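Local structure of AHL synthase (3P2H) at residues A[143-148]-A[171-176]; A[156-161]-A[175-180]. The protein probably makes the quorum-sensing signal N-acyl-L-homoserine lactone from S-adenosyl-L-methionine and a fatty acyl group delivered by acyl carrier protein. The protein carries 3 engineered substitutions. All blocks are in the same frame, centred on the assembly; numbering follows the deposited sequence.

Contact 1. Residues A[143-148]-A[171-176]; sequences TFCSME and MVVACW. Engineered in segment 143-148: Met147 (natural residue Ile). With NOO (N-(3-oxocyclohex-1-en-1-yl)octanamide), chain C.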
ATOM      1  N   THR A 143       7.627  -3.229   3.399  1.00 20.47           N
ATOM      2  CA  THR A 143       7.398  -1.976   4.098  1.00 22.11           C
ATOM      3  C   THR A 143       8.662  -1.489   4.779  1.00 21.59           C
ATOM      4  O   THR A 143       9.454  -2.289   5.274  1.00 20.79           O
ATOM      5  CB  THR A 143       6.311  -2.138   5.181  1.00 24.29           C
ATOM      6  OG1 THR A 143       6.928  -2.359   6.454  1.00 26.78           O
ATOM      7  CG2 THR A 143       5.441  -3.334   4.872  1.00 24.82           C
ATOM      8  N   PHE A 144       8.852  -0.174   4.789  1.00 20.86           N
ATOM      9  CA  PHE A 144      10.003   0.412   5.459  1.00 21.58           C
ATOM     10  C   PHE A 144       9.806   0.023   6.925  1.00 21.29           C
ATOM     11  O   PHE A 144       8.673  -0.019   7.402  1.00 20.31           O
ATOM     12  CB  PHE A 144       9.971   1.935   5.324  1.00 24.37           C
ATOM     13  CG  PHE A 144      10.225   2.436   3.928  1.00 27.84           C
ATOM     14  CD1 PHE A 144      10.090   1.598   2.826  1.00 30.17           C
ATOM     15  CD2 PHE A 144      10.566   3.769   3.714  1.00 30.54           C
ATOM     16  CE1 PHE A 144      10.292   2.084   1.529  1.00 32.37           C
ATOM     17  CE2 PHE A 144      10.768   4.260   2.427  1.00 29.96           C
ATOM     18  CZ  PHE A 144      10.630   3.420   1.335  1.00 29.95           C
ATOM     19  N   CYS A 145      10.883  -0.278   7.639  1.00 20.32           N
ATOM     20  CA  CYS A 145      10.721  -0.651   9.036  1.00 21.36           C
ATOM     21  C   CYS A 145      10.124   0.504   9.836  1.00 21.16           C
ATOM     22  O   CYS A 145       9.411   0.289  10.805  1.00 21.53           O
ATOM     23  CB  CYS A 145      12.055  -1.097   9.632  1.00 21.79           C
ATOM     24  SG  CYS A 145      12.556  -2.736   9.060  1.00 23.17           S
ATOM     25  N   SER A 146      10.399   1.735   9.420  1.00 20.57           N
ATOM     26  CA  SER A 146       9.850   2.887  10.126  1.00 19.45           C
ATOM     27  C   SER A 146       8.326   2.876  10.015  1.00 19.11           C
ATOM     28  O   SER A 146       7.621   3.267  10.945  1.00 18.28           O
ATOM     29  CB  SER A 146      10.416   4.184   9.546  1.00 20.82           C
ATOM     30  OG  SER A 146      10.155   4.276   8.161  1.00 21.36           O
ATOM     31  N   MET A 147       7.825   2.424   8.869  1.00 17.91           N
ATOM     32  CA  MET A 147       6.385   2.337   8.637  1.00 18.42           C
ATOM     33  C   MET A 147       5.849   1.157   9.446  1.00 17.83           C
ATOM     34  O   MET A 147       4.748   1.211   9.987  1.00 16.33           O
ATOM     35  CB  MET A 147       6.106   2.126   7.144  1.00 20.29           C
ATOM     36  CG  MET A 147       4.631   2.044   6.781  1.00 22.53           C
ATOM     37  SD  MET A 147       3.689   3.496   7.295  1.00 23.72           S
ATOM     38  CE  MET A 147       4.073   4.615   5.984  1.00 21.64           C
ATOM     39  N   GLU A 148       6.644   0.095   9.523  1.00 18.47           N
ATOM     40  CA  GLU A 148       6.271  -1.094  10.287  1.00 19.16           C
ATOM     41  C   GLU A 148       6.041  -0.697  11.739  1.00 20.37           C
ATOM     42  O   GLU A 148       5.131  -1.202  12.393  1.00 20.35           O
ATOM     43  CB  GLU A 148       7.389  -2.143  10.240  1.00 19.76           C
ATOM     44  CG  GLU A 148       7.137  -3.343  11.157  1.00 19.28           C
ATOM     45  CD  GLU A 148       8.334  -4.272  11.260  1.00 20.00           C
ATOM     46  OE1 GLU A 148       9.442  -3.782  11.564  1.00 18.00           O
ATOM     47  OE2 GLU A 148       8.165  -5.491  11.047  1.00 18.99           O
ATOM     48  N   MET A 171      16.189   0.555   5.358  1.00 21.92           N
ATOM     49  CA  MET A 171      15.786  -0.662   6.058  1.00 21.83           C
ATOM     50  C   MET A 171      14.324  -0.982   5.786  1.00 20.19           C
ATOM     51  O   MET A 171      13.443  -0.165   6.055  1.00 20.05           O
ATOM     52  CB  MET A 171      16.001  -0.508   7.565  1.00 23.95           C
ATOM     53  CG  MET A 171      15.816  -1.803   8.361  1.00 28.02           C
ATOM     54  SD  MET A 171      17.111  -3.054   8.056  1.00 30.85           S
ATOM     55  CE  MET A 171      18.542  -2.162   8.629  1.00 28.01           C
ATOM     56  N   VAL A 172      14.073  -2.172   5.247  1.00 18.36           N
ATOM     57  CA  VAL A 172      12.720  -2.617   4.935  1.00 18.04           C
ATOM     58  C   VAL A 172      12.536  -4.079   5.321  1.00 17.50           C
ATOM     59  O   VAL A 172      13.500  -4.781   5.642  1.00 18.41           O
ATOM     60  CB  VAL A 172      12.407  -2.479   3.426  1.00 18.13           C
ATOM     61  CG1 VAL A 172      12.712  -1.066   2.950  1.00 18.12           C
ATOM     62  CG2 VAL A 172      13.218  -3.497   2.636  1.00 19.11           C
ATOM     63  N   VAL A 173      11.292  -4.537   5.282  1.00 15.54           N
ATOM     64  CA  VAL A 173      10.991  -5.911   5.625  1.00 15.20           C
ATOM     65  C   VAL A 173       9.669  -6.331   5.008  1.00 15.53           C
ATOM     66  O   VAL A 173       8.760  -5.517   4.864  1.00 16.27           O
ATOM     67  CB  VAL A 173      10.918  -6.090   7.163  1.00 15.16           C
ATOM     68  CG1 VAL A 173       9.712  -5.341   7.724  1.00 15.73           C
ATOM     69  CG2 VAL A 173      10.859  -7.558   7.508  1.00 16.33           C
ATOM     70  N   ALA A 174       9.570  -7.597   4.615  1.00 16.54           N
ATOM     71  CA  ALA A 174       8.327  -8.102   4.049  1.00 16.32           C
ATOM     72  C   ALA A 174       7.401  -8.168   5.259  1.00 16.34           C
ATOM     73  O   ALA A 174       7.755  -8.754   6.282  1.00 15.83           O
ATOM     74  CB  ALA A 174       8.538  -9.479   3.454  1.00 16.24           C
ATOM     75  N   CYS A 175       6.220  -7.574   5.145  1.00 17.81           N
ATOM     76  CA  CYS A 175       5.305  -7.519   6.279  1.00 17.97           C
ATOM     77  C   CYS A 175       3.890  -8.021   6.021  1.00 18.15           C
ATOM     78  O   CYS A 175       3.299  -7.750   4.970  1.00 17.94           O
ATOM     79  CB  CYS A 175       5.259  -6.066   6.777  1.00 19.73           C
ATOM     80  SG  CYS A 175       4.288  -5.682   8.264  1.00 21.50           S
ATOM     81  N   TRP A 176       3.367  -8.769   6.990  1.00 16.27           N
ATOM     82  CA  TRP A 176       2.009  -9.290   6.942  1.00 15.73           C
ATOM     83  C   TRP A 176       1.147  -8.395   7.826  1.00 15.98           C
ATOM     84  O   TRP A 176       1.635  -7.811   8.793  1.00 17.07           O
ATOM     85  CB  TRP A 176       1.900 -10.687   7.570  1.00 16.27           C
ATOM     86  CG  TRP A 176       2.471 -11.857   6.844  1.00 15.51           C
ATOM     87  CD1 TRP A 176       3.579 -12.572   7.193  1.00 15.87           C
ATOM     88  CD2 TRP A 176       1.896 -12.534   5.718  1.00 17.37           C
ATOM     89  NE1 TRP A 176       3.727 -13.657   6.363  1.00 16.23           N
ATOM     90  CE2 TRP A 176       2.709 -13.657   5.446  1.00 17.81           C
ATOM     91  CE3 TRP A 176       0.771 -12.302   4.916  1.00 17.09           C
ATOM     92  CZ2 TRP A 176       2.433 -14.550   4.403  1.00 18.73           C
ATOM     93  CZ3 TRP A 176       0.493 -13.192   3.877  1.00 18.58           C
ATOM     94  CH2 TRP A 176       1.325 -14.301   3.632  1.00 19.87           C
TER
HETATM   95  C1  NOO C 300       7.027   5.337   3.676  1.00 40.41           C
HETATM   96  O1  NOO C 300       7.501   5.561   4.786  1.00 41.44           O
HETATM   97  C2  NOO C 300       6.479   3.970   3.284  1.00 39.87           C
HETATM   98  C3  NOO C 300       6.515   3.503   1.964  1.00 40.01           C
HETATM   99  C4  NOO C 300       6.932   4.505   0.868  1.00 40.85           C
HETATM  100  C5  NOO C 300       6.573   6.012   1.179  1.00 40.83           C
HETATM  101  C6  NOO C 300       7.008   6.472   2.605  1.00 40.21           C
HETATM  102  N7  NOO C 300       6.202   2.142   1.540  1.00 39.44           N
HETATM  103  C8  NOO C 300       5.449   1.568   0.481  1.00 38.91           C
HETATM  104  O8  NOO C 300       5.586   1.852  -0.705  1.00 39.35           O
HETATM  105  C9  NOO C 300       4.375   0.504   0.797  1.00 37.38           C
HETATM  106  C10 NOO C 300       4.313  -0.148   2.203  1.00 37.02           C
HETATM  107  C11 NOO C 300       3.724  -1.580   2.087  1.00 34.23           C
HETATM  108  C12 NOO C 300       2.786  -1.933   3.255  1.00 33.44           C
HETATM  109  C13 NOO C 300       2.322  -3.403   3.170  1.00 31.80           C
HETATM  110  C14 NOO C 300       2.085  -4.005   4.567  1.00 27.57           C
HETATM  111  C15 NOO C 300       1.406  -5.376   4.484  1.00 25.11           C
HETATM  112  O   HOH W   1      12.880   1.985   7.380  1.00 22.59           O
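Phe144 and Val172 approach each other obliquely, CG1 of Val172 reaching CD1 of the Phe144 ring at 3.7 Å. That methyl stands anti to the carbonyl carbon (chi1 -53°), which turns it to the ring. One face of the phenyl group belongs to the inhibitor, N-(3-oxocyclohex-1-en-1-yl)octanamide: its C3 atom lies 4.0 Å above the plane of the Phe144 ring, over the centre, so the aromatic side chain backs the cyclohexenone head.

One residue earlier, Thr143 presses its methyl between the neighbouring strand and the octanoyl tail. CG2 of Thr143 is only 3.3 Å from CB of Cys175, tighter than a normal carbon contact, and 3.4 Å from C12 of the inhibitor. The hydroxyl OG1 donates to Phe144 O from above the carbonyl plane, and the same oxygen accepts the amide of Glu148, in the first turn of helix 145-154. Thr143 and Val173 form the hydrogen-bonded antiparallel pair, with backbone bonds in both directions.

Where the strand gives way to the helix, Cys145 N still bonds to Met171 O at 3.0 Å, nearly straight at 169°. A water also donates to Met171 O and accepts from Ser146 N. Beside this bond, SG of Cys145 rests against CG of Met171 at 3.5 Å. Glu148 crosses Val173 at about a right angle, its OE2 lying 3.7 Å from Val173 CG1, while the same OE2 forms a salt bridge with NE of Arg160. Met147, an engineered residue, brings CE to 3.7 Å from C2 of the inhibitor.

A strand running straight into a helix, paired with an antiparallel neighbour, here forms one wall of the inhibitor pocket in the acetyltransferase-like fold of autoinducer synthases.

Contact 2. Residues A[156-161]-A[175-180]; sequences VHAHRA and CWIDID. With NOO (N-(3-oxocyclohex-1-en-1-yl)octanamide), chain C.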
ATOM      1  N   VAL A 156      -2.574  -2.450  14.690  1.00 15.89           N
ATOM      2  CA  VAL A 156      -2.970  -3.527  13.789  1.00 14.77           C
ATOM      3  C   VAL A 156      -2.116  -4.753  14.055  1.00 14.56           C
ATOM      4  O   VAL A 156      -1.056  -4.646  14.654  1.00 16.56           O
ATOM      5  CB  VAL A 156      -2.807  -3.117  12.311  1.00 15.37           C
ATOM      6  CG1 VAL A 156      -3.594  -1.841  12.038  1.00 12.71           C
ATOM      7  CG2 VAL A 156      -1.334  -2.926  11.979  1.00 15.70           C
ATOM      8  N   HIS A 157      -2.579  -5.920  13.621  1.00 14.30           N
ATOM      9  CA  HIS A 157      -1.810  -7.131  13.829  1.00 14.92           C
ATOM     10  C   HIS A 157      -0.869  -7.327  12.658  1.00 15.04           C
ATOM     11  O   HIS A 157      -1.208  -7.961  11.660  1.00 15.33           O
ATOM     12  CB  HIS A 157      -2.722  -8.354  13.985  1.00 14.13           C
ATOM     13  CG  HIS A 157      -1.978  -9.641  14.183  1.00 14.67           C
ATOM     14  ND1 HIS A 157      -2.614 -10.859  14.294  1.00 12.94           N
ATOM     15  CD2 HIS A 157      -0.649  -9.902  14.273  1.00 15.12           C
ATOM     16  CE1 HIS A 157      -1.712 -11.814  14.440  1.00 14.12           C
ATOM     17  NE2 HIS A 157      -0.512 -11.261  14.431  1.00 15.12           N
ATOM     18  N   ALA A 158       0.321  -6.763  12.792  1.00 15.46           N
ATOM     19  CA  ALA A 158       1.333  -6.879  11.763  1.00 14.59           C
ATOM     20  C   ALA A 158       2.431  -7.821  12.249  1.00 15.85           C
ATOM     21  O   ALA A 158       2.782  -7.824  13.432  1.00 15.58           O
ATOM     22  CB  ALA A 158       1.918  -5.508  11.459  1.00 14.66           C
ATOM     23  N   HIS A 159       2.957  -8.629  11.338  1.00 14.65           N
ATOM     24  CA  HIS A 159       4.039  -9.548  11.662  1.00 14.79           C
ATOM     25  C   HIS A 159       4.891  -9.766  10.419  1.00 15.05           C
ATOM     26  O   HIS A 159       4.412  -9.655   9.291  1.00 15.26           O
ATOM     27  CB  HIS A 159       3.514 -10.882  12.232  1.00 15.33           C
ATOM     28  CG  HIS A 159       2.506 -11.575  11.370  1.00 12.67           C
ATOM     29  ND1 HIS A 159       1.183 -11.193  11.314  1.00 14.83           N
ATOM     30  CD2 HIS A 159       2.624 -12.641  10.543  1.00 12.66           C
ATOM     31  CE1 HIS A 159       0.530 -11.995  10.492  1.00 11.45           C
ATOM     32  NE2 HIS A 159       1.382 -12.882  10.010  1.00 14.75           N
ATOM     33  N   ARG A 160       6.160 -10.074  10.633  1.00 14.96           N
ATOM     34  CA  ARG A 160       7.095 -10.248   9.534  1.00 15.65           C
ATOM     35  C   ARG A 160       6.955 -11.505   8.684  1.00 15.01           C
ATOM     36  O   ARG A 160       6.676 -12.595   9.192  1.00 14.03           O
ATOM     37  CB  ARG A 160       8.519 -10.128  10.079  1.00 15.35           C
ATOM     38  CG  ARG A 160       8.789  -8.747  10.641  1.00 15.03           C
ATOM     39  CD  ARG A 160      10.196  -8.585  11.176  1.00 15.18           C
ATOM     40  NE  ARG A 160      10.447  -7.192  11.534  1.00 16.13           N
ATOM     41  CZ  ARG A 160      11.590  -6.735  12.031  1.00 13.88           C
ATOM     42  NH1 ARG A 160      12.605  -7.564  12.241  1.00 14.78           N
ATOM     43  NH2 ARG A 160      11.717  -5.448  12.313  1.00 15.44           N
ATOM     44  N   ALA A 161       7.144 -11.330   7.379  1.00 13.82           N
ATOM     45  CA  ALA A 161       7.074 -12.431   6.418  1.00 15.19           C
ATOM     46  C   ALA A 161       8.495 -12.806   6.003  1.00 15.59           C
ATOM     47  O   ALA A 161       8.705 -13.762   5.257  1.00 16.72           O
ATOM     48  CB  ALA A 161       6.265 -12.014   5.190  1.00 14.75           C
ATOM     49  N   CYS A 175       6.220  -7.574   5.145  1.00 17.81           N
ATOM     50  CA  CYS A 175       5.305  -7.519   6.279  1.00 17.97           C
ATOM     51  C   CYS A 175       3.890  -8.021   6.021  1.00 18.15           C
ATOM     52  O   CYS A 175       3.299  -7.750   4.970  1.00 17.94           O
ATOM     53  CB  CYS A 175       5.259  -6.066   6.777  1.00 19.73           C
ATOM     54  SG  CYS A 175       4.288  -5.682   8.264  1.00 21.50           S
ATOM     55  N   TRP A 176       3.367  -8.769   6.990  1.00 16.27           N
ATOM     56  CA  TRP A 176       2.009  -9.290   6.942  1.00 15.73           C
ATOM     57  C   TRP A 176       1.147  -8.395   7.826  1.00 15.98           C
ATOM     58  O   TRP A 176       1.635  -7.811   8.793  1.00 17.07           O
ATOM     59  CB  TRP A 176       1.900 -10.687   7.570  1.00 16.27           C
ATOM     60  CG  TRP A 176       2.471 -11.857   6.844  1.00 15.51           C
ATOM     61  CD1 TRP A 176       3.579 -12.572   7.193  1.00 15.87           C
ATOM     62  CD2 TRP A 176       1.896 -12.534   5.718  1.00 17.37           C
ATOM     63  NE1 TRP A 176       3.727 -13.657   6.363  1.00 16.23           N
ATOM     64  CE2 TRP A 176       2.709 -13.657   5.446  1.00 17.81           C
ATOM     65  CE3 TRP A 176       0.771 -12.302   4.916  1.00 17.09           C
ATOM     66  CZ2 TRP A 176       2.433 -14.550   4.403  1.00 18.73           C
ATOM     67  CZ3 TRP A 176       0.493 -13.192   3.877  1.00 18.58           C
ATOM     68  CH2 TRP A 176       1.325 -14.301   3.632  1.00 19.87           C
ATOM     69  N   ILE A 177      -0.131  -8.296   7.490  1.00 16.55           N
ATOM     70  CA  ILE A 177      -1.099  -7.577   8.308  1.00 15.57           C
ATOM     71  C   ILE A 177      -2.313  -8.503   8.294  1.00 17.00           C
ATOM     72  O   ILE A 177      -2.933  -8.697   7.244  1.00 16.75           O
ATOM     73  CB  ILE A 177      -1.521  -6.210   7.730  1.00 15.94           C
ATOM     74  CG1 ILE A 177      -0.421  -5.171   7.944  1.00 17.15           C
ATOM     75  CG2 ILE A 177      -2.786  -5.731   8.424  1.00 17.69           C
ATOM     76  CD1 ILE A 177      -0.813  -3.770   7.484  1.00 17.61           C
ATOM     77  N   ASP A 178      -2.629  -9.104   9.439  1.00 16.07           N
ATOM     78  CA  ASP A 178      -3.778 -10.001   9.523  1.00 15.87           C
ATOM     79  C   ASP A 178      -5.053  -9.193   9.666  1.00 15.50           C
ATOM     80  O   ASP A 178      -5.165  -8.364  10.564  1.00 15.50           O
ATOM     81  CB  ASP A 178      -3.672 -10.946  10.727  1.00 17.18           C
ATOM     82  CG  ASP A 178      -2.641 -12.038  10.533  1.00 18.63           C
ATOM     83  OD1 ASP A 178      -2.101 -12.166   9.417  1.00 18.11           O
ATOM     84  OD2 ASP A 178      -2.379 -12.780  11.505  1.00 20.49           O
ATOM     85  N   ILE A 179      -6.008  -9.427   8.776  1.00 14.83           N
ATOM     86  CA  ILE A 179      -7.277  -8.720   8.861  1.00 14.57           C
ATOM     87  C   ILE A 179      -8.141  -9.494   9.857  1.00 16.73           C
ATOM     88  O   ILE A 179      -9.084 -10.190   9.487  1.00 17.68           O
ATOM     89  CB  ILE A 179      -7.969  -8.637   7.480  1.00 14.51           C
ATOM     90  CG1 ILE A 179      -7.052  -7.906   6.493  1.00 14.30           C
ATOM     91  CG2 ILE A 179      -9.298  -7.888   7.607  1.00 16.21           C
ATOM     92  CD1 ILE A 179      -7.582  -7.824   5.059  1.00 14.52           C
ATOM     93  N   ASP A 180      -7.783  -9.380  11.132  1.00 16.85           N
ATOM     94  CA  ASP A 180      -8.501 -10.063  12.192  1.00 16.79           C
ATOM     95  C   ASP A 180      -9.177  -9.053  13.119  1.00 17.60           C
ATOM     96  O   ASP A 180      -9.156  -7.847  12.861  1.00 14.14           O
ATOM     97  CB  ASP A 180      -7.537 -10.956  12.990  1.00 16.91           C
ATOM     98  CG  ASP A 180      -6.348 -10.189  13.556  1.00 16.90           C
ATOM     99  OD1 ASP A 180      -6.380  -8.938  13.582  1.00 16.36           O
ATOM    100  OD2 ASP A 180      -5.380 -10.847  13.991  1.00 17.73           O
TER
HETATM  101  C1  NOO C 300       7.027   5.337   3.676  1.00 40.41           C
HETATM  102  O1  NOO C 300       7.501   5.561   4.786  1.00 41.44           O
HETATM  103  C2  NOO C 300       6.479   3.970   3.284  1.00 39.87           C
HETATM  104  C3  NOO C 300       6.515   3.503   1.964  1.00 40.01           C
HETATM  105  C4  NOO C 300       6.932   4.505   0.868  1.00 40.85           C
HETATM  106  C5  NOO C 300       6.573   6.012   1.179  1.00 40.83           C
HETATM  107  C6  NOO C 300       7.008   6.472   2.605  1.00 40.21           C
HETATM  108  N7  NOO C 300       6.202   2.142   1.540  1.00 39.44           N
HETATM  109  C8  NOO C 300       5.449   1.568   0.481  1.00 38.91           C
HETATM  110  O8  NOO C 300       5.586   1.852  -0.705  1.00 39.35           O
HETATM  111  C9  NOO C 300       4.375   0.504   0.797  1.00 37.38           C
HETATM  112  C10 NOO C 300       4.313  -0.148   2.203  1.00 37.02           C
HETATM  113  C11 NOO C 300       3.724  -1.580   2.087  1.00 34.23           C
HETATM  114  C12 NOO C 300       2.786  -1.933   3.255  1.00 33.44           C
HETATM  115  C13 NOO C 300       2.322  -3.403   3.170  1.00 31.80           C
HETATM  116  C14 NOO C 300       2.085  -4.005   4.567  1.00 27.57           C
HETATM  117  C15 NOO C 300       1.406  -5.376   4.484  1.00 25.11           C
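Trp176 N donates to His159 O over 2.7 Å, and His159 N returns a bond to Trp176 O, closing a hydrogen-bonded antiparallel pair. Their side chains share a face of the sheet. CB of Trp176 sits over the His159 imidazole in a CH-pi contact, 3.5 Å from the ring centroid. The indole's five-membered ring is tilted 22° to the imidazole and slid so far aside that the two barely overlap. Ala161 meets the indole obliquely, its CB 3.4 Å from Trp176 CD1.

Further along, side chains take over. With CG anti to the backbone N (chi1 179°), the His157 ring is directed to Asp180: ND1 of His157 donates to OD2 of Asp180 at 2.8 Å, meeting the oxygen on its syn side while that oxygen lies within 4° of the ring plane. Asp180 OD1 is taken by the amide of Thr183, at the start of helix 181-186. Asp178 runs alongside His157, its CG 3.9 Å above the imidazole plane toward the rim; Gln138 binds its OD1.

On the other face, Ala158 CB touches SG of Cys175 at 4.0 Å and also meets Ile177, whose CD1 reaches the inhibitor's tail.

With the carboxylates of Asp178 and Asp180 both close to its ring, His157 would be expected to favour the protonated form, adding a charge attraction to the bond that ties strand 157-160 to the cap of helix 181-186.

Contacts 1 and 2 use successive parts of strand 170-178, which has strand 138-144 on one side and strand 157-160 on the other; their centres are 11 Å apart and they share Cys175 and Trp176. A salt bridge joins them directly, Glu148 OE2 to Arg160 NE at 2.9 Å, and the backbone adds a probable hydrogen bond from Ala161 N to Ala174 O, also 2.9 Å. Both touch the inhibitor: contact 1 along its head and tail, contact 2 at the tail's end. Methylthioadenosine lies about 5 Å from the side chain of Phe144 in contact 1; in contact 2 the side chain of the shared Cys175 is about 11 Å from it.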